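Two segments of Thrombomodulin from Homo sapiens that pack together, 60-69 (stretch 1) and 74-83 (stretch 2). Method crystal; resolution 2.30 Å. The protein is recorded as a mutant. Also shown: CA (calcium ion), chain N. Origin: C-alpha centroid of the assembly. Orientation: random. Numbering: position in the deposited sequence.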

# COMPACT_ATOMS: atom_id res chain seq x y z
N GLN E 60 9.63 -18.30 6.25
CA GLN E 60 10.15 -17.12 6.92
C GLN E 60 9.23 -15.89 6.88
O GLN E 60 8.70 -15.52 5.83
CB GLN E 60 11.53 -16.77 6.35
CG GLN E 60 12.25 -15.60 7.03
CD GLN E 60 13.77 -15.42 6.50
OE1 GLN E 60 14.11 -14.27 6.25
NE2 GLN E 60 14.56 -16.49 6.37
N ALA E 61 8.99 -15.32 8.06
CA ALA E 61 8.18 -14.13 8.25
C ALA E 61 6.71 -14.16 7.81
O ALA E 61 6.15 -13.13 7.45
CB ALA E 61 8.89 -12.91 7.62
N SER E 62 6.09 -15.33 7.80
CA SER E 62 4.67 -15.39 7.44
C SER E 62 3.90 -15.47 8.76
O SER E 62 3.84 -16.54 9.40
CB SER E 62 4.35 -16.59 6.56
OG SER E 62 2.96 -16.65 6.27
N CYS E 63 3.35 -14.34 9.18
CA CYS E 63 2.64 -14.23 10.44
C CYS E 63 1.17 -13.84 10.35
O CYS E 63 0.75 -13.14 9.44
CB CYS E 63 3.37 -13.25 11.34
SG CYS E 63 5.14 -13.64 11.57
N GLU E 64 0.41 -14.28 11.36
CA GLU E 64 -1.02 -14.01 11.47
C GLU E 64 -1.31 -13.26 12.78
O GLU E 64 -0.61 -13.43 13.77
CB GLU E 64 -1.83 -15.31 11.51
CG GLU E 64 -1.53 -16.32 10.41
CD GLU E 64 -1.97 -15.81 8.94
OE1 GLU E 64 -3.00 -15.11 8.82
OE2 GLU E 64 -1.26 -16.16 7.97
N CYS E 65 -2.35 -12.45 12.76
CA CYS E 65 -2.78 -11.70 13.94
C CYS E 65 -4.28 -11.80 13.98
O CYS E 65 -4.91 -11.92 12.94
CB CYS E 65 -2.43 -10.21 13.82
SG CYS E 65 -0.69 -9.80 14.07
N PRO E 66 -4.87 -11.77 15.20
CA PRO E 66 -6.33 -11.85 15.27
C PRO E 66 -6.96 -10.56 14.75
O PRO E 66 -6.25 -9.59 14.49
CB PRO E 66 -6.60 -12.05 16.77
CG PRO E 66 -5.40 -11.49 17.43
CD PRO E 66 -4.26 -11.86 16.53
N GLU E 67 -8.26 -10.57 14.51
CA GLU E 67 -8.96 -9.38 14.02
C GLU E 67 -8.77 -8.27 15.06
O GLU E 67 -8.78 -8.55 16.27
CB GLU E 67 -10.45 -9.67 13.86
CG GLU E 67 -10.78 -10.74 12.83
N GLY E 68 -8.59 -7.03 14.60
CA GLY E 68 -8.40 -5.91 15.51
C GLY E 68 -6.96 -5.69 15.92
O GLY E 68 -6.67 -4.77 16.70
N TYR E 69 -6.07 -6.55 15.45
CA TYR E 69 -4.64 -6.44 15.75
C TYR E 69 -3.86 -6.31 14.46
O TYR E 69 -4.32 -6.72 13.41
CB TYR E 69 -4.15 -7.68 16.53
CG TYR E 69 -4.57 -7.69 17.97
CD1 TYR E 69 -5.81 -8.17 18.36
CD2 TYR E 69 -3.71 -7.20 18.96
CE1 TYR E 69 -6.21 -8.15 19.70
CE2 TYR E 69 -4.09 -7.17 20.30
CZ TYR E 69 -5.34 -7.65 20.65
OH TYR E 69 -5.72 -7.61 21.96
N GLY E 74 9.20 -6.87 15.94
CA GLY E 74 9.48 -8.07 16.71
C GLY E 74 8.43 -9.13 16.50
O GLY E 74 8.26 -10.01 17.35
N PHE E 75 7.74 -9.06 15.36
CA PHE E 75 6.69 -10.01 14.99
C PHE E 75 5.66 -10.14 16.11
O PHE E 75 5.30 -11.23 16.57
CB PHE E 75 7.30 -11.37 14.63
CG PHE E 75 8.27 -11.32 13.48
CD1 PHE E 75 7.81 -11.24 12.18
CD2 PHE E 75 9.63 -11.33 13.71
CE1 PHE E 75 8.71 -11.18 11.11
CE2 PHE E 75 10.54 -11.27 12.65
CZ PHE E 75 10.07 -11.19 11.36
N ILE E 76 5.16 -8.98 16.53
CA ILE E 76 4.17 -8.92 17.59
C ILE E 76 2.89 -8.30 17.07
O ILE E 76 2.94 -7.37 16.29
CB ILE E 76 4.68 -8.08 18.79
CG1 ILE E 76 5.97 -8.68 19.32
CG2 ILE E 76 3.66 -8.08 19.91
CD1 ILE E 76 6.66 -7.82 20.34
N CYS E 77 1.76 -8.83 17.51
CA CYS E 77 0.47 -8.30 17.10
C CYS E 77 0.07 -7.27 18.14
O CYS E 77 -0.04 -7.57 19.32
CB CYS E 77 -0.56 -9.43 17.08
SG CYS E 77 -0.22 -10.70 15.83
N THR E 78 -0.16 -6.04 17.69
CA THR E 78 -0.54 -4.97 18.59
C THR E 78 -1.98 -4.50 18.29
O THR E 78 -2.43 -4.55 17.14
CB THR E 78 0.48 -3.80 18.53
OG1 THR E 78 0.14 -2.80 19.51
CG2 THR E 78 0.47 -3.16 17.17
N ASP E 79 -2.70 -4.09 19.32
CA ASP E 79 -4.08 -3.65 19.17
C ASP E 79 -4.25 -2.37 18.35
O ASP E 79 -3.47 -1.42 18.47
CB ASP E 79 -4.71 -3.46 20.55
CG ASP E 79 -6.22 -2.92 20.48
OD1 ASP E 79 -7.09 -3.58 19.85
OD2 ASP E 79 -6.49 -1.85 21.05
N ILE E 80 -5.24 -2.38 17.47
CA ILE E 80 -5.58 -1.22 16.67
C ILE E 80 -6.55 -0.38 17.53
O ILE E 80 -7.56 -0.89 18.00
CB ILE E 80 -6.30 -1.61 15.36
CG1 ILE E 80 -5.37 -2.45 14.49
CG2 ILE E 80 -6.71 -0.34 14.58
CD1 ILE E 80 -6.04 -3.00 13.22
N ASP E 81 -6.19 0.87 17.81
CA ASP E 81 -7.02 1.75 18.61
C ASP E 81 -7.96 2.45 17.63
O ASP E 81 -7.64 3.50 17.07
CB ASP E 81 -6.13 2.73 19.39
CG ASP E 81 -6.95 3.64 20.42
OD1 ASP E 81 -8.18 3.73 20.30
OD2 ASP E 81 -6.31 4.24 21.31
N GLU E 82 -9.10 1.83 17.37
CA GLU E 82 -10.09 2.35 16.43
C GLU E 82 -10.65 3.71 16.81
O GLU E 82 -11.03 4.50 15.95
CB GLU E 82 -11.24 1.35 16.27
CG GLU E 82 -10.87 0.06 15.58
CD GLU E 82 -10.48 -1.13 16.59
OE1 GLU E 82 -10.19 -0.84 17.77
OE2 GLU E 82 -10.47 -2.30 16.16
N CYS E 83 -10.68 3.98 18.11
CA CYS E 83 -11.20 5.25 18.58
C CYS E 83 -10.23 6.37 18.25
O CYS E 83 -10.61 7.37 17.65
CB CYS E 83 -11.51 5.19 20.07
SG CYS E 83 -12.59 3.81 20.53
CA CA N . -8.92 -2.07 19.55
O HOH W 1 -9.07 -3.76 17.83

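The two stretches lie close along the chain and meet through a short antiparallel pairing at one end, a disulfide in the middle and an apolar contact at the other end. In stretch 2 the strand runs from Ile 76 to Asp 79; stretch 1 has a short strand at Cys 63 and Glu 64, then a type II turn from Pro 66 to Tyr 69, closed by the bond from Tyr 69 N to Pro 66 O (3.2 Å). Gly 68 sits in this turn with phi/psi of 87/-2°, where a CB would be jammed against the carbonyl O of Glu 67; the conformation by itself calls for glycine. At the end of the turn, Tyr 69 pairs with Asp 79 as an antiparallel, non-hydrogen-bonded pair. The hydrogen bond across the stretches comes from the neighbouring residues: Ile 80 N donates to Gly 68 O at 2.9 Å, nearly straight at 166°. Beside it, Tyr 69 CA approaches Thr 78 O to 3.2 Å, a CA-H...O contact with an angle of 131° at the hydrogen.

The middle of the contact is covalent. Cys 65 and Cys 77 both point toward the opposite stretch, and their SG atoms are joined at 2.0 Å with chi3 of -91°, close to the relaxed value for a disulfide. Cys 77 has the largest area covered by the other stretch: its SG also lies 3.4 Å from Glu 64 O, and its CB is 4.0 Å from Tyr 69 CB.

The Tyr 69 side chain (chi1 m) packs against Cys 77, Thr 78 and Asp 79 of the strand in stretch 2. It leaves the same face of the sheet as Asp 79, so the two are neighbours: Tyr 69 CE2 is 3.8 Å from Asp 79 CB, and Asp 79 OD1 lies over one face of the ring. Tyr 69 CD2 comes within 3.3 Å of Asp 79 N and 3.7 Å of Cys 77 O, while its hydroxyl is hydrogen-bonded elsewhere in the structure.

At the far end, Phe 75 points toward stretch 1. Its CE1 is 3.9 Å from Ala 61 CB and its CD1 is 3.6 Å from Cys 63 SG; this sulfur lies 4.8 Å from the ring centroid, in an oblique approach. Phe 75 remains exposed despite these contacts.

A calcium ion is bound at the other end of stretch 2. Its ligands are Asp 79 OD1 at 2.4 Å and OD2 at 2.9 Å, Ile 80 O at 2.4 Å, Glu 82 OE1 at 2.5 Å and water 1 at 2.4 Å, with further ligands elsewhere in the structure. Shared coordination explains why Ile 80 O and Glu 82 OE1 sit only 2.6 Å apart without a hydrogen bond. Water 1 also lies 2.8 Å from Gly 68 O and 2.6 Å from Glu 82 OE2, placing the metal site beside the turn. Asp 81 caps the following helix, its OD1 accepting a weak bond from Cys 83 N at 3.3 Å.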